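Local coordinates for isochorismatase family protein family (Burkholderia thailandensis, PDB 3TXY) that is of unknown function but belongs to the isochorismatase-like cysteine hydrolase family and is probably a hydrolase, at residues T163-T166 with D167-T170. Residues are numbered along the deposited sequence; the frame is centred on the assembly and turned at random.
Sequences TWST and DAQT
S165 caps the first turn of helix 166-180 by accepting the backbone N-H of A168 on its side-chain OG, an N-cap in the loop that follows strand 153-162 of the parallel sheet. Serine suits the place because its short side chain lets the hydroxyl fold back to a first-turn N-H that has no earlier helical carbonyl as partner; a chi1 of 79° sets S165 OG 3.0 Å from A168 N, with an N-H...O angle of 154°. The first helical backbone bonds follow, Q169 N to S165 O (3.0 Å) and T170 N to T166 O (2.9 Å).

The packed side lies against the W164 ring and helix 136-149. A168 is small enough to tuck its CB over one face of the W164 indole, a CH-pi contact 4.0 Å from the centroid of the five-membered ring and 29° off the ring normal, with CE2 the closest ring atom. F171 and K179 of the second subunit also meet this tryptophan, K179 as a cation-pi partner, so the helix start belongs to the dimer interface. T163 suits its place with two branches: OG1 hydrogen-bonds to N137, while its CG2 methyl packs 3.4 Å from Q169 N. The Q169 amide offers acceptor and donor, hydrogen-bonded to T136 and V161 O.

T166 and D167 form the exposed side, where short polar side chains suit solvent. One water bridges them, 2.6 Å from T166 OG1 and donating to D167 OD1, also at 2.6 Å.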
ATOM      1  N   THR A 163     -11.706 -11.637   0.292  1.00 11.04           N
ATOM      2  CA  THR A 163     -11.984 -10.371  -0.374  1.00 11.36           C
ATOM      3  C   THR A 163     -13.239 -10.481  -1.246  1.00 12.10           C
ATOM      4  O   THR A 163     -14.008 -11.433  -1.101  1.00 12.53           O
ATOM      5  CB  THR A 163     -10.727  -9.873  -1.127  1.00 10.85           C
ATOM      6  OG1 THR A 163     -10.928  -8.533  -1.567  1.00 10.73           O
ATOM      7  CG2 THR A 163     -10.326 -10.778  -2.312  1.00 10.88           C
ATOM      8  N   TRP A 164     -13.479  -9.497  -2.110  1.00 12.63           N
ATOM      9  CA  TRP A 164     -14.796  -9.381  -2.759  1.00 13.57           C
ATOM     10  C   TRP A 164     -14.978 -10.222  -3.999  1.00 13.98           C
ATOM     11  O   TRP A 164     -16.110 -10.363  -4.495  1.00 14.83           O
ATOM     12  CB  TRP A 164     -15.103  -7.922  -3.104  1.00 14.06           C
ATOM     13  CG  TRP A 164     -14.123  -7.342  -4.088  1.00 14.11           C
ATOM     14  CD1 TRP A 164     -14.111  -7.485  -5.469  1.00 14.52           C
ATOM     15  CD2 TRP A 164     -12.936  -6.558  -3.777  1.00 14.00           C
ATOM     16  NE1 TRP A 164     -13.042  -6.839  -6.017  1.00 14.53           N
ATOM     17  CE2 TRP A 164     -12.298  -6.260  -5.057  1.00 14.14           C
ATOM     18  CE3 TRP A 164     -12.374  -6.062  -2.611  1.00 13.91           C
ATOM     19  CZ2 TRP A 164     -11.159  -5.499  -5.139  1.00 14.14           C
ATOM     20  CZ3 TRP A 164     -11.214  -5.303  -2.713  1.00 13.78           C
ATOM     21  CH2 TRP A 164     -10.618  -5.042  -3.945  1.00 13.79           C
ATOM     22  N   SER A 165     -13.897 -10.762  -4.548  1.00 13.84           N
ATOM     23  CA  SER A 165     -14.001 -11.625  -5.720  1.00 14.30           C
ATOM     24  C   SER A 165     -12.803 -12.564  -5.775  1.00 14.18           C
ATOM     25  O   SER A 165     -11.753 -12.303  -5.159  1.00 13.46           O
ATOM     26  CB  SER A 165     -14.098 -10.796  -7.012  1.00 14.88           C
ATOM     27  OG  SER A 165     -12.823 -10.309  -7.426  1.00 14.44           O
ATOM     28  N   THR A 166     -12.964 -13.687  -6.467  1.00 14.86           N
ATOM     29  CA  THR A 166     -11.854 -14.633  -6.603  1.00 15.34           C
ATOM     30  C   THR A 166     -10.766 -14.033  -7.503  1.00 15.46           C
ATOM     31  O   THR A 166      -9.588 -14.316  -7.316  1.00 15.67           O
ATOM     32  CB  THR A 166     -12.314 -16.012  -7.133  1.00 16.07           C
ATOM     33  OG1 THR A 166     -13.080 -15.838  -8.327  1.00 17.07           O
ATOM     34  CG2 THR A 166     -13.157 -16.724  -6.101  1.00 16.50           C
ATOM     35  N   ASP A 167     -11.163 -13.201  -8.468  1.00 15.82           N
ATOM     36  CA  ASP A 167     -10.180 -12.497  -9.315  1.00 16.23           C
ATOM     37  C   ASP A 167      -9.294 -11.594  -8.430  1.00 15.31           C
ATOM     38  O   ASP A 167      -8.064 -11.514  -8.620  1.00 15.08           O
ATOM     39  CB  ASP A 167     -10.869 -11.646 -10.388  1.00 17.19           C
ATOM     40  CG  ASP A 167     -11.320 -12.449 -11.612  1.00 18.69           C
ATOM     41  OD1 ASP A 167     -11.022 -13.657 -11.751  1.00 19.96           O
ATOM     42  OD2 ASP A 167     -11.957 -11.843 -12.486  1.00 20.08           O
ATOM     43  N   ALA A 168      -9.909 -10.901  -7.468  1.00 14.32           N
ATOM     44  CA  ALA A 168      -9.137 -10.007  -6.585  1.00 13.63           C
ATOM     45  C   ALA A 168      -8.241 -10.788  -5.652  1.00 12.96           C
ATOM     46  O   ALA A 168      -7.089 -10.426  -5.434  1.00 12.58           O
ATOM     47  CB  ALA A 168     -10.055  -9.103  -5.787  1.00 13.44           C
ATOM     48  N   GLN A 169      -8.750 -11.890  -5.120  1.00 12.84           N
ATOM     49  CA  GLN A 169      -7.924 -12.760  -4.288  1.00 12.49           C
ATOM     50  C   GLN A 169      -6.708 -13.220  -5.063  1.00 12.56           C
ATOM     51  O   GLN A 169      -5.576 -13.089  -4.601  1.00 12.15           O
ATOM     52  CB  GLN A 169      -8.710 -13.970  -3.830  1.00 12.82           C
ATOM     53  CG  GLN A 169      -7.909 -14.918  -2.931  1.00 12.78           C
ATOM     54  CD  GLN A 169      -7.901 -14.493  -1.469  1.00 12.51           C
ATOM     55  OE1 GLN A 169      -8.250 -13.358  -1.141  1.00 12.24           O
ATOM     56  NE2 GLN A 169      -7.542 -15.433  -0.577  1.00 12.55           N
ATOM     57  N   THR A 170      -6.953 -13.756  -6.250  1.00 12.99           N
ATOM     58  CA  THR A 170      -5.879 -14.277  -7.072  1.00 13.32           C
ATOM     59  C   THR A 170      -4.874 -13.213  -7.459  1.00 13.29           C
ATOM     60  O   THR A 170      -3.675 -13.465  -7.411  1.00 13.36           O
ATOM     61  CB  THR A 170      -6.426 -15.006  -8.317  1.00 13.92           C
ATOM     62  OG1 THR A 170      -7.134 -16.166  -7.861  1.00 14.06           O
ATOM     63  CG2 THR A 170      -5.268 -15.437  -9.249  1.00 14.33           C
TER
HETATM   64  O   HOH W   1     -11.524 -15.787 -10.408  1.00 27.36           O